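PDB 6D2Y: PbSGBP-B lipoprotein from Prevotella bryantii B14, which probably binds polysaccharides, consistent with a cell-surface lipoprotein that captures glycans for a polysaccharide utilization locus, and carries a bound magnesium ion. Local coordinates for residues I64-D69 with H94-S99; T109-M114 with P123-V128; G241-I246 with S279-A284; H364-W369 with G431-K436. All blocks are in the same frame, centred on the assembly; numbering follows the deposited sequence.

Contact 1. Residues I64-D69 with H94-S99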
loop_
_atom_site.group_PDB
_atom_site.type_symbol
_atom_site.label_atom_id
_atom_site.label_comp_id
_atom_site.label_asym_id
_atom_site.label_seq_id
_atom_site.Cartn_x
_atom_site.Cartn_y
_atom_site.Cartn_z
ATOM N N ILE A 64 -14.246 -0.051 32.318
ATOM C CA ILE A 64 -14.239 1.169 33.112
ATOM C C ILE A 64 -15.088 0.950 34.358
ATOM O O ILE A 64 -15.889 0.016 34.440
ATOM C CB ILE A 64 -14.752 2.383 32.311
ATOM C CG1 ILE A 64 -16.215 2.177 31.910
ATOM C CG2 ILE A 64 -13.888 2.617 31.084
ATOM C CD1 ILE A 64 -16.804 3.334 31.137
ATOM N N CYS A 65 -14.903 1.833 35.338
ATOM C CA CYS A 65 -15.623 1.755 36.604
ATOM C C CYS A 65 -16.298 3.088 36.882
ATOM O O CYS A 65 -15.627 4.121 36.976
ATOM C CB CYS A 65 -14.688 1.383 37.756
ATOM S SG CYS A 65 -15.517 1.335 39.360
ATOM N N LEU A 66 -17.621 3.059 37.020
ATOM C CA LEU A 66 -18.388 4.254 37.338
ATOM C C LEU A 66 -18.329 4.532 38.832
ATOM O O LEU A 66 -18.351 3.610 39.653
ATOM C CB LEU A 66 -19.843 4.088 36.897
ATOM C CG LEU A 66 -20.239 4.339 35.436
ATOM C CD1 LEU A 66 -19.334 3.632 34.445
ATOM C CD2 LEU A 66 -21.673 3.903 35.217
ATOM N N VAL A 67 -18.252 5.811 39.188
ATOM C CA VAL A 67 -18.202 6.231 40.583
ATOM C C VAL A 67 -19.344 7.220 40.791
ATOM O O VAL A 67 -19.229 8.401 40.446
ATOM C CB VAL A 67 -16.849 6.841 40.967
ATOM C CG1 VAL A 67 -16.913 7.446 42.362
ATOM C CG2 VAL A 67 -15.764 5.778 40.901
ATOM N N GLY A 68 -20.451 6.733 41.340
ATOM C CA GLY A 68 -21.620 7.545 41.609
ATOM C C GLY A 68 -22.427 6.941 42.738
ATOM O O GLY A 68 -21.889 6.137 43.501
ATOM N N ASP A 69 -23.693 7.327 42.882
ATOM C CA ASP A 69 -24.567 6.757 43.901
ATOM C C ASP A 69 -25.855 6.254 43.259
ATOM O O ASP A 69 -26.223 6.662 42.153
ATOM C CB ASP A 69 -24.913 7.765 45.023
ATOM C CG ASP A 69 -23.684 8.266 45.788
ATOM O OD1 ASP A 69 -23.875 8.933 46.825
ATOM O OD2 ASP A 69 -22.535 8.020 45.369
ATOM N N HIS A 94 -22.460 2.233 44.746
ATOM C CA HIS A 94 -21.543 3.338 44.534
ATOM C C HIS A 94 -20.509 3.081 43.449
ATOM O O HIS A 94 -19.818 4.024 43.046
ATOM C CB HIS A 94 -20.819 3.698 45.841
ATOM C CG HIS A 94 -21.742 4.084 46.952
ATOM N ND1 HIS A 94 -22.701 5.065 46.810
ATOM C CD2 HIS A 94 -21.858 3.626 48.223
ATOM C CE1 HIS A 94 -23.369 5.192 47.942
ATOM N NE2 HIS A 94 -22.876 4.333 48.816
ATOM N N THR A 95 -20.373 1.844 42.973
ATOM C CA THR A 95 -19.461 1.517 41.886
ATOM C C THR A 95 -20.146 0.563 40.921
ATOM O O THR A 95 -20.799 -0.396 41.339
ATOM C CB THR A 95 -18.163 0.872 42.392
ATOM O OG1 THR A 95 -18.469 -0.363 43.050
ATOM C CG2 THR A 95 -17.428 1.797 43.352
ATOM N N LEU A 96 -19.987 0.836 39.629
ATOM C CA LEU A 96 -20.446 -0.051 38.569
ATOM C C LEU A 96 -19.302 -0.228 37.583
ATOM O O LEU A 96 -18.753 0.761 37.082
ATOM C CB LEU A 96 -21.690 0.506 37.862
ATOM C CG LEU A 96 -22.402 -0.357 36.812
ATOM C CD1 LEU A 96 -23.853 0.065 36.692
ATOM C CD2 LEU A 96 -21.740 -0.284 35.445
ATOM N N ILE A 97 -18.949 -1.480 37.306
ATOM C CA ILE A 97 -17.866 -1.818 36.391
ATOM C C ILE A 97 -18.485 -2.445 35.149
ATOM O O ILE A 97 -19.153 -3.483 35.232
ATOM C CB ILE A 97 -16.838 -2.752 37.049
ATOM C CG1 ILE A 97 -16.176 -2.051 38.235
ATOM C CG2 ILE A 97 -15.787 -3.196 36.039
ATOM C CD1 ILE A 97 -15.227 -2.933 39.021
ATOM N N VAL A 98 -18.282 -1.799 34.002
ATOM C CA VAL A 98 -18.830 -2.239 32.727
ATOM C C VAL A 98 -17.772 -2.035 31.651
ATOM O O VAL A 98 -16.934 -1.133 31.737
ATOM C CB VAL A 98 -20.136 -1.481 32.380
ATOM C CG1 VAL A 98 -19.869 0.008 32.185
ATOM C CG2 VAL A 98 -20.814 -2.076 31.151
ATOM N N SER A 99 -17.801 -2.893 30.638
ATOM C CA SER A 99 -16.882 -2.798 29.513
ATOM C C SER A 99 -17.589 -2.178 28.315
ATOM O O SER A 99 -18.749 -2.495 28.030
ATOM C CB SER A 99 -16.319 -4.171 29.141
ATOM O OG SER A 99 -16.090 -4.954 30.300
#
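H94 lies against G68 and D69, and it loses more surface to the opposite strand than any other residue, followed by L66 and I64. G68 O lies at the edge of its ring, near the ring plane. The D69 carboxylate crosses the imidazole with the two planes 66° apart, OD2 being 3.3 Å from H94 ND1. G68 N also donates to H94 O over 3.3 Å, from above the carbonyl plane. From there strands 64-69 and 95-99 run antiparallel in a three-stranded sheet, with 64-69 in the middle and 39-45 along its other edge; through L66 this sheet packs on strand 111-116 as one layer of a beta sandwich. L66 pairs with L96 through a short bond of 2.6 Å from L66 N to L96 O and a return bond from L96 N to L66 O. Their side chains lie side by side and point the same way, L66 CB 4.1 Å from L96 CB, on the face toward M112 and M114. I64 makes the next two-bond pair, with V98, and on the same face its CG1 comes 4.3 Å from V98 CG1. On the other face C65 SG rests 3.6 Å from I97 CG1.

Contact 2. Residues T109-M114 with P123-V128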
loop_
_atom_site.group_PDB
_atom_site.type_symbol
_atom_site.label_atom_id
_atom_site.label_comp_id
_atom_site.label_asym_id
_atom_site.label_seq_id
_atom_site.Cartn_x
_atom_site.Cartn_y
_atom_site.Cartn_z
ATOM N N THR A 109 -23.187 9.984 19.590
ATOM C CA THR A 109 -23.631 11.156 20.324
ATOM C C THR A 109 -22.698 11.519 21.466
ATOM O O THR A 109 -22.942 12.523 22.147
ATOM C CB THR A 109 -25.053 10.953 20.870
ATOM O OG1 THR A 109 -25.141 9.694 21.549
ATOM C CG2 THR A 109 -26.065 10.987 19.733
ATOM N N ASP A 110 -21.634 10.745 21.689
ATOM C CA ASP A 110 -20.680 10.986 22.772
ATOM C C ASP A 110 -21.397 11.071 24.117
ATOM O O ASP A 110 -21.194 11.993 24.910
ATOM C CB ASP A 110 -19.848 12.242 22.507
ATOM C CG ASP A 110 -18.827 12.042 21.402
ATOM O OD1 ASP A 110 -18.536 10.877 21.051
ATOM O OD2 ASP A 110 -18.308 13.054 20.887
ATOM N N LYS A 111 -22.261 10.092 24.362
ATOM C CA LYS A 111 -22.975 9.978 25.621
ATOM C C LYS A 111 -23.134 8.508 25.971
ATOM O O LYS A 111 -23.259 7.657 25.084
ATOM C CB LYS A 111 -24.356 10.659 25.557
ATOM C CG LYS A 111 -24.291 12.172 25.384
ATOM C CD LYS A 111 -25.655 12.793 25.146
ATOM C CE LYS A 111 -25.517 14.238 24.683
ATOM N NZ LYS A 111 -24.738 15.058 25.649
HETATM N N MSE A 112 -23.107 8.218 27.266
HETATM C CA MSE A 112 -23.451 6.892 27.773
HETATM C C MSE A 112 -24.815 7.000 28.444
HETATM O O MSE A 112 -24.976 7.746 29.408
HETATM C CB MSE A 112 -22.394 6.386 28.760
HETATM C CG MSE A 112 -22.921 5.492 29.884
HETATM SE SE MSE A 112 -21.483 4.731 30.980
HETATM C CE MSE A 112 -21.321 6.145 32.269
ATOM N N TYR A 113 -25.798 6.277 27.923
ATOM C CA TYR A 113 -27.169 6.389 28.397
ATOM C C TYR A 113 -27.414 5.363 29.493
ATOM O O TYR A 113 -27.223 4.162 29.282
ATOM C CB TYR A 113 -28.158 6.203 27.247
ATOM C CG TYR A 113 -27.935 7.161 26.100
ATOM C CD1 TYR A 113 -28.541 8.410 26.077
ATOM C CD2 TYR A 113 -27.109 6.817 25.039
ATOM C CE1 TYR A 113 -28.336 9.289 25.028
ATOM C CE2 TYR A 113 -26.897 7.688 23.989
ATOM C CZ TYR A 113 -27.512 8.922 23.987
ATOM O OH TYR A 113 -27.307 9.796 22.944
HETATM N N MSE A 114 -27.833 5.834 30.660
HETATM C CA MSE A 114 -28.221 4.934 31.733
HETATM C C MSE A 114 -29.733 4.813 31.771
HETATM O O MSE A 114 -30.436 5.828 31.818
HETATM C CB MSE A 114 -27.694 5.432 33.069
HETATM C CG MSE A 114 -26.306 6.016 32.981
HETATM SE SE MSE A 114 -25.844 6.987 34.592
HETATM C CE MSE A 114 -24.719 5.633 35.327
ATOM N N PRO A 123 -28.577 10.633 30.488
ATOM C CA PRO A 123 -27.348 10.649 29.685
ATOM C C PRO A 123 -26.152 11.240 30.417
ATOM O O PRO A 123 -26.250 12.298 31.047
ATOM C CB PRO A 123 -27.744 11.510 28.482
ATOM C CG PRO A 123 -28.717 12.489 29.056
ATOM C CD PRO A 123 -29.451 11.779 30.180
ATOM N N TYR A 124 -25.015 10.557 30.333
ATOM C CA TYR A 124 -23.750 11.040 30.875
ATOM C C TYR A 124 -22.778 11.202 29.716
ATOM O O TYR A 124 -22.481 10.229 29.016
ATOM C CB TYR A 124 -23.201 10.070 31.925
ATOM C CG TYR A 124 -21.823 10.416 32.446
ATOM C CD1 TYR A 124 -20.695 9.778 31.952
ATOM C CD2 TYR A 124 -21.655 11.369 33.444
ATOM C CE1 TYR A 124 -19.434 10.088 32.426
ATOM C CE2 TYR A 124 -20.399 11.681 33.928
ATOM C CZ TYR A 124 -19.292 11.038 33.415
ATOM O OH TYR A 124 -18.038 11.344 33.888
ATOM N N ASP A 125 -22.307 12.430 29.501
ATOM C CA ASP A 125 -21.405 12.708 28.388
ATOM C C ASP A 125 -20.125 11.894 28.525
ATOM O O ASP A 125 -19.416 11.998 29.529
ATOM C CB ASP A 125 -21.083 14.199 28.330
ATOM C CG ASP A 125 -22.287 15.043 27.973
ATOM O OD1 ASP A 125 -23.415 14.508 27.976
ATOM O OD2 ASP A 125 -22.104 16.245 27.689
ATOM N N PHE A 126 -19.832 11.084 27.509
ATOM C CA PHE A 126 -18.679 10.193 27.534
ATOM C C PHE A 126 -18.390 9.744 26.110
ATOM O O PHE A 126 -19.305 9.322 25.397
ATOM C CB PHE A 126 -18.941 8.984 28.442
ATOM C CG PHE A 126 -17.738 8.114 28.664
ATOM C CD1 PHE A 126 -17.572 6.941 27.944
ATOM C CD2 PHE A 126 -16.775 8.462 29.598
ATOM C CE1 PHE A 126 -16.470 6.135 28.147
ATOM C CE2 PHE A 126 -15.667 7.660 29.805
ATOM C CZ PHE A 126 -15.515 6.496 29.078
ATOM N N GLN A 127 -17.128 9.837 25.701
ATOM C CA GLN A 127 -16.732 9.536 24.332
ATOM C C GLN A 127 -16.175 8.123 24.235
ATOM O O GLN A 127 -15.448 7.666 25.121
ATOM C CB GLN A 127 -15.689 10.536 23.832
ATOM C CG GLN A 127 -16.026 11.987 24.123
ATOM C CD GLN A 127 -14.865 12.917 23.840
ATOM O OE1 GLN A 127 -14.661 13.344 22.705
ATOM N NE2 GLN A 127 -14.094 13.235 24.875
ATOM N N VAL A 128 -16.523 7.434 23.154
ATOM C CA VAL A 128 -15.977 6.118 22.849
ATOM C C VAL A 128 -14.869 6.322 21.825
ATOM O O VAL A 128 -15.129 6.724 20.685
ATOM C CB VAL A 128 -17.055 5.158 22.332
ATOM C CG1 VAL A 128 -16.416 3.887 21.793
ATOM C CG2 VAL A 128 -18.049 4.834 23.439
HETATM O O HOH W 1 -18.471 8.219 21.262
HETATM O O HOH W 2 -20.277 6.783 25.084
#
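K111 runs alongside D125, both side chains pointing the same way, and its aliphatic part also passes P123, with CD 4.1 Å from P123 CB. The lysine chain bends at its last torsion (chi4 -56°), which brings NZ to D125 OD1 at 2.7 Å. This salt bridge meets the oxygen from above the carboxylate plane. On the same face Y113 CD1 touches P123 CB, while the tyrosine OH shares a 2.6 Å hydrogen bond with T109 OG1. The opposite face belongs to selenomethionine M112, whose CE reaches Y124 CD1 at 3.7 Å, the two side chains crossing. The backbone bond from M112 N to Y124 O is nearly straight (176°), and Y124 N returns one to M112 O. Past this pair F126 N donates to D110 O, a water joins D110 OD1 to V128 N, and D110 also forms a salt bridge with K206. The segments form a beta hairpin flanked in its mixed sheet by strands 74-79 and 57-59, with M112 and Y124 directed at I43 of strand 39-45.

Contact 3. Residues G241-I246 with S279-A284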
loop_
_atom_site.group_PDB
_atom_site.type_symbol
_atom_site.label_atom_id
_atom_site.label_comp_id
_atom_site.label_asym_id
_atom_site.label_seq_id
_atom_site.Cartn_x
_atom_site.Cartn_y
_atom_site.Cartn_z
ATOM N N GLY A 241 19.884 -3.015 -21.917
ATOM C CA GLY A 241 20.238 -4.400 -21.698
ATOM C C GLY A 241 20.277 -5.176 -22.995
ATOM O O GLY A 241 20.619 -4.622 -24.044
ATOM N N TRP A 242 19.915 -6.457 -22.939
ATOM C CA TRP A 242 19.956 -7.312 -24.118
ATOM C C TRP A 242 18.631 -7.344 -24.869
ATOM O O TRP A 242 18.618 -7.263 -26.102
ATOM C CB TRP A 242 20.349 -8.735 -23.719
ATOM C CG TRP A 242 21.822 -8.936 -23.560
ATOM C CD1 TRP A 242 22.814 -8.087 -23.958
ATOM C CD2 TRP A 242 22.472 -10.059 -22.957
ATOM N NE1 TRP A 242 24.042 -8.615 -23.641
ATOM C CE2 TRP A 242 23.859 -9.825 -23.024
ATOM C CE3 TRP A 242 22.015 -11.243 -22.368
ATOM C CZ2 TRP A 242 24.794 -10.731 -22.528
ATOM C CZ3 TRP A 242 22.945 -12.139 -21.873
ATOM C CH2 TRP A 242 24.318 -11.879 -21.955
ATOM N N HIS A 243 17.516 -7.456 -24.155
ATOM C CA HIS A 243 16.205 -7.678 -24.762
ATOM C C HIS A 243 15.364 -6.415 -24.601
ATOM O O HIS A 243 14.787 -6.169 -23.536
ATOM C CB HIS A 243 15.544 -8.900 -24.136
ATOM C CG HIS A 243 16.463 -10.078 -24.030
ATOM N ND1 HIS A 243 17.003 -10.498 -22.833
ATOM C CD2 HIS A 243 16.959 -10.908 -24.978
ATOM C CE1 HIS A 243 17.779 -11.546 -23.047
ATOM N NE2 HIS A 243 17.770 -11.814 -24.340
ATOM N N ASP A 244 15.293 -5.625 -25.669
ATOM C CA ASP A 244 14.613 -4.339 -25.635
ATOM C C ASP A 244 13.102 -4.524 -25.686
ATOM O O ASP A 244 12.584 -5.338 -26.455
ATOM C CB ASP A 244 15.067 -3.469 -26.807
ATOM C CG ASP A 244 16.571 -3.439 -26.962
ATOM O OD1 ASP A 244 17.273 -3.311 -25.938
ATOM O OD2 ASP A 244 17.054 -3.538 -28.110
ATOM N N ARG A 245 12.396 -3.751 -24.869
ATOM C CA ARG A 245 10.950 -3.841 -24.773
ATOM C C ARG A 245 10.296 -2.651 -25.461
ATOM O O ARG A 245 10.913 -1.604 -25.675
ATOM C CB ARG A 245 10.504 -3.919 -23.309
ATOM C CG ARG A 245 10.939 -5.191 -22.600
ATOM C CD ARG A 245 9.911 -6.307 -22.750
ATOM N NE ARG A 245 9.856 -6.841 -24.110
ATOM C CZ ARG A 245 10.710 -7.736 -24.597
ATOM N NH1 ARG A 245 11.694 -8.203 -23.840
ATOM N NH2 ARG A 245 10.578 -8.166 -25.845
ATOM N N ILE A 246 9.024 -2.837 -25.816
ATOM C CA ILE A 246 8.251 -1.774 -26.444
ATOM C C ILE A 246 8.115 -0.603 -25.486
ATOM O O ILE A 246 7.775 -0.775 -24.308
ATOM C CB ILE A 246 6.874 -2.305 -26.871
ATOM C CG1 ILE A 246 7.026 -3.408 -27.922
ATOM C CG2 ILE A 246 6.004 -1.174 -27.390
ATOM C CD1 ILE A 246 5.706 -3.949 -28.429
ATOM N N SER A 279 10.915 -9.848 -20.528
ATOM C CA SER A 279 12.004 -9.328 -19.710
ATOM C C SER A 279 12.267 -7.875 -20.081
ATOM O O SER A 279 12.578 -7.574 -21.237
ATOM C CB SER A 279 13.278 -10.161 -19.892
ATOM O OG SER A 279 14.368 -9.574 -19.201
ATOM N N PHE A 280 12.131 -6.981 -19.107
ATOM C CA PHE A 280 12.606 -5.610 -19.231
ATOM C C PHE A 280 13.890 -5.480 -18.425
ATOM O O PHE A 280 13.947 -5.911 -17.269
ATOM C CB PHE A 280 11.566 -4.602 -18.739
ATOM C CG PHE A 280 12.109 -3.211 -18.574
ATOM C CD1 PHE A 280 12.428 -2.724 -17.316
ATOM C CD2 PHE A 280 12.307 -2.394 -19.675
ATOM C CE1 PHE A 280 12.936 -1.444 -17.159
ATOM C CE2 PHE A 280 12.813 -1.111 -19.525
ATOM C CZ PHE A 280 13.127 -0.636 -18.265
ATOM N N GLU A 281 14.920 -4.899 -19.036
ATOM C CA GLU A 281 16.240 -4.828 -18.423
ATOM C C GLU A 281 16.788 -3.415 -18.542
ATOM O O GLU A 281 16.973 -2.911 -19.655
ATOM C CB GLU A 281 17.198 -5.834 -19.073
ATOM C CG GLU A 281 16.671 -7.265 -19.122
ATOM C CD GLU A 281 17.149 -8.035 -20.344
ATOM O OE1 GLU A 281 17.891 -7.457 -21.167
ATOM O OE2 GLU A 281 16.787 -9.225 -20.476
ATOM N N TYR A 282 17.046 -2.780 -17.401
ATOM C CA TYR A 282 17.817 -1.542 -17.346
ATOM C C TYR A 282 19.104 -1.821 -16.581
ATOM O O TYR A 282 19.083 -1.986 -15.357
ATOM C CB TYR A 282 17.044 -0.400 -16.689
ATOM C CG TYR A 282 17.884 0.857 -16.574
ATOM C CD1 TYR A 282 17.975 1.752 -17.631
ATOM C CD2 TYR A 282 18.612 1.131 -15.422
ATOM C CE1 TYR A 282 18.753 2.890 -17.540
ATOM C CE2 TYR A 282 19.395 2.267 -15.324
ATOM C CZ TYR A 282 19.460 3.143 -16.386
ATOM O OH TYR A 282 20.233 4.278 -16.293
ATOM N N TRP A 283 20.219 -1.860 -17.298
ATOM C CA TRP A 283 21.533 -2.067 -16.701
ATOM C C TRP A 283 22.297 -0.750 -16.756
ATOM O O TRP A 283 22.413 -0.141 -17.824
ATOM C CB TRP A 283 22.291 -3.181 -17.423
ATOM C CG TRP A 283 21.510 -4.467 -17.519
ATOM C CD1 TRP A 283 20.469 -4.856 -16.724
ATOM C CD2 TRP A 283 21.712 -5.528 -18.462
ATOM N NE1 TRP A 283 20.011 -6.091 -17.115
ATOM C CE2 TRP A 283 20.757 -6.526 -18.179
ATOM C CE3 TRP A 283 22.606 -5.731 -19.517
ATOM C CZ2 TRP A 283 20.672 -7.707 -18.914
ATOM C CZ3 TRP A 283 22.520 -6.903 -20.244
ATOM C CH2 TRP A 283 21.560 -7.877 -19.940
ATOM N N ALA A 284 22.791 -0.306 -15.602
ATOM C CA ALA A 284 23.529 0.948 -15.538
ATOM C C ALA A 284 24.842 0.836 -16.303
ATOM O O ALA A 284 25.475 -0.224 -16.337
ATOM C CB ALA A 284 23.801 1.331 -14.084
HETATM O O HOH W 3 14.367 -4.147 -21.762
HETATM O O HOH W 4 17.217 -4.001 -22.864
#
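E281 reaches from its strand into the bend of the 241-246 loop and takes three hydrogen bonds from it. OE1 accepts from W242 N at 2.9 Å and from H243 N at 3.0 Å. OE2 uses its syn lone pair for H243 ND1, 2.7 Å away in the plane of the imidazole, in a nearly straight bond (170°). S279 OG donates to OE2 from the anti side, and these four donors together fix the rotation of the buried carboxylate and would favour its charged form. Packing is equally close at G241, whose CA stands over the six-membered ring of W283, 3.7 Å from its centroid. W283 in turn directs its edge at the face of W242 in a T-shaped pair with planes at 70°, while its NE1 bonds to N425.

Away from these groups the contact is looser: W242 itself is exposed, and a water bridges H243 O and E281 N where the two backbones separate. R245, its chain bent at chi2 and chi3, crosses this wider part; NH1 donates to S279 O over 2.8 Å, with that oxygen in the guanidinium plane. Strand 279-282 is an outermost strand of its four-stranded antiparallel sheet, so the loop is pinned along a sheet edge by a His-carboxylate hydrogen bond and backbone-to-carboxylate bonds, within the beta-sandwich domain assigned to the xyloglucan-binding family.

Contact 4. Residues H364-W369 with G431-K436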
loop_
_atom_site.group_PDB
_atom_site.type_symbol
_atom_site.label_atom_id
_atom_site.label_comp_id
_atom_site.label_asym_id
_atom_site.label_seq_id
_atom_site.Cartn_x
_atom_site.Cartn_y
_atom_site.Cartn_z
ATOM N N HIS A 364 19.692 -15.375 -11.094
ATOM C CA HIS A 364 19.439 -16.779 -10.776
ATOM C C HIS A 364 20.763 -17.507 -10.553
ATOM O O HIS A 364 21.026 -18.572 -11.114
ATOM C CB HIS A 364 18.587 -17.448 -11.858
ATOM C CG HIS A 364 19.283 -17.619 -13.173
ATOM N ND1 HIS A 364 19.833 -18.818 -13.572
ATOM C CD2 HIS A 364 19.496 -16.751 -14.190
ATOM C CE1 HIS A 364 20.367 -18.679 -14.772
ATOM N NE2 HIS A 364 20.174 -17.434 -15.170
ATOM N N ALA A 365 21.605 -16.941 -9.690
ATOM C CA ALA A 365 22.933 -17.471 -9.418
ATOM C C ALA A 365 22.974 -18.377 -8.193
ATOM O O ALA A 365 24.066 -18.766 -7.764
ATOM C CB ALA A 365 23.932 -16.325 -9.251
ATOM N N GLN A 366 21.815 -18.720 -7.624
ATOM C CA GLN A 366 21.734 -19.581 -6.440
ATOM C C GLN A 366 22.570 -19.027 -5.287
ATOM O O GLN A 366 23.254 -19.764 -4.576
ATOM C CB GLN A 366 22.151 -21.017 -6.768
ATOM C CG GLN A 366 20.993 -21.993 -6.872
ATOM C CD GLN A 366 21.443 -23.414 -7.150
ATOM O OE1 GLN A 366 21.011 -24.355 -6.486
ATOM N NE2 GLN A 366 22.317 -23.576 -8.137
ATOM N N ASN A 367 22.507 -17.708 -5.095
ATOM C CA ASN A 367 23.279 -17.041 -4.053
ATOM C C ASN A 367 22.392 -16.367 -3.011
ATOM O O ASN A 367 22.868 -15.507 -2.266
ATOM C CB ASN A 367 24.242 -16.021 -4.665
ATOM C CG ASN A 367 23.522 -14.858 -5.326
ATOM O OD1 ASN A 367 22.349 -14.961 -5.685
ATOM N ND2 ASN A 367 24.225 -13.744 -5.486
ATOM N N GLY A 368 21.112 -16.734 -2.944
ATOM C CA GLY A 368 20.228 -16.180 -1.936
ATOM C C GLY A 368 19.857 -14.726 -2.128
ATOM O O GLY A 368 19.440 -14.073 -1.168
ATOM N N TRP A 369 19.978 -14.201 -3.347
ATOM C CA TRP A 369 19.734 -12.785 -3.594
ATOM C C TRP A 369 18.238 -12.488 -3.622
ATOM O O TRP A 369 17.473 -13.157 -4.323
ATOM C CB TRP A 369 20.380 -12.347 -4.907
ATOM C CG TRP A 369 20.219 -10.883 -5.166
ATOM C CD1 TRP A 369 19.529 -10.299 -6.188
ATOM C CD2 TRP A 369 20.748 -9.813 -4.375
ATOM N NE1 TRP A 369 19.602 -8.930 -6.087
ATOM C CE2 TRP A 369 20.345 -8.607 -4.982
ATOM C CE3 TRP A 369 21.528 -9.757 -3.216
ATOM C CZ2 TRP A 369 20.695 -7.361 -4.468
ATOM C CZ3 TRP A 369 21.873 -8.519 -2.708
ATOM C CH2 TRP A 369 21.458 -7.339 -3.333
ATOM N N GLY A 431 10.951 -19.525 -11.750
ATOM C CA GLY A 431 12.260 -20.125 -11.638
ATOM C C GLY A 431 12.227 -21.485 -10.970
ATOM O O GLY A 431 11.312 -21.822 -10.220
ATOM N N ALA A 432 13.259 -22.279 -11.256
ATOM C CA ALA A 432 13.357 -23.630 -10.709
ATOM C C ALA A 432 14.834 -23.934 -10.472
ATOM O O ALA A 432 15.557 -24.289 -11.407
ATOM C CB ALA A 432 12.720 -24.651 -11.641
ATOM N N TYR A 433 15.266 -23.792 -9.223
ATOM C CA TYR A 433 16.625 -24.143 -8.840
ATOM C C TYR A 433 16.743 -25.646 -8.655
ATOM O O TYR A 433 15.979 -26.246 -7.891
ATOM C CB TYR A 433 17.016 -23.446 -7.543
ATOM C CG TYR A 433 17.582 -22.067 -7.720
ATOM C CD1 TYR A 433 18.130 -21.658 -8.931
ATOM C CD2 TYR A 433 17.569 -21.172 -6.670
ATOM C CE1 TYR A 433 18.647 -20.387 -9.079
ATOM C CE2 TYR A 433 18.080 -19.919 -6.808
ATOM C CZ TYR A 433 18.616 -19.521 -8.007
ATOM O OH TYR A 433 19.119 -18.247 -8.105
ATOM N N ASN A 434 17.713 -26.248 -9.340
ATOM C CA ASN A 434 18.016 -27.670 -9.196
ATOM C C ASN A 434 16.768 -28.521 -9.419
ATOM O O ASN A 434 16.441 -29.412 -8.633
ATOM C CB ASN A 434 18.643 -27.954 -7.831
ATOM C CG ASN A 434 20.157 -27.983 -7.883
ATOM O OD1 ASN A 434 20.748 -28.322 -8.908
ATOM N ND2 ASN A 434 20.793 -27.614 -6.778
ATOM N N ASP A 435 16.053 -28.217 -10.502
ATOM C CA ASP A 435 14.868 -28.942 -10.953
ATOM C C ASP A 435 13.724 -28.917 -9.943
ATOM O O ASP A 435 12.729 -29.628 -10.129
ATOM C CB ASP A 435 15.202 -30.398 -11.311
ATOM C CG ASP A 435 16.424 -30.520 -12.206
ATOM O OD1 ASP A 435 17.521 -30.065 -11.809
ATOM O OD2 ASP A 435 16.287 -31.072 -13.317
ATOM N N LYS A 436 13.835 -28.127 -8.878
ATOM C CA LYS A 436 12.809 -28.033 -7.848
ATOM C C LYS A 436 12.316 -26.596 -7.767
ATOM O O LYS A 436 13.123 -25.660 -7.730
ATOM C CB LYS A 436 13.346 -28.493 -6.490
ATOM C CG LYS A 436 13.945 -29.894 -6.499
ATOM C CD LYS A 436 14.195 -30.404 -5.088
ATOM C CE LYS A 436 13.654 -31.812 -4.907
ATOM N NZ LYS A 436 12.424 -31.825 -4.068
#
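The phenol ring of Y433 carries Q366 on one face, while the backbone around H364 and A365 lies at its edge. Q366 CG sits over the ring centre, 3.3 Å from the centroid and only 2° off the normal, a close CH-pi contact. The Q366 and Y433 side chains run antiparallel past one another, and beyond CG the glutamine extends (chi2 -178°) with its amide plane tilted 34° from the ring. At the edge, H364 C lies in the ring plane, 3.0 Å from Y433 OH, and H364 CB is 3.9 Å from that oxygen. The hydroxyl is gripped by Q366 N, which donates to it over 2.8 Å, and it also hydrogen-bonds to E405. Further out, the side chains of Q366 and N434 cross at about a right angle, with Q366 OE1 3.3 Å from N434 ND2, too poorly angled for a hydrogen bond. Y433 opens a type I' beta turn that K436 N closes onto Y433 O. This is a surface contact between two loops of the glycan-binding family region: one leads from strand 330-335 to strand 372-374, the other from strand 423-428 to strand 449-458, and F406 meets the rings of both H364 and Y433.

The four contacts follow one another along the chain and fall into two well-separated groups in an elongated molecule. Contacts 1 and 2 lie in the N-terminal beta domain with centres 14 Å apart; they belong to different sheets whose inner faces meet where L66 CD2 packs 3.5 Å from M114 CE and I64 reaches F126. Contacts 3 and 4 share the region assigned to xyloglucan binding, their centres 21 Å apart and their nearest atoms about 9 Å. Contact 3 involves the sheet containing strands 330-335 and 423-428, from which the loops of contact 4 depart. Centres of the two groups are 61 to 69 Å apart, so no direct contact joins them, their nearest atoms being at least about 46 Å apart.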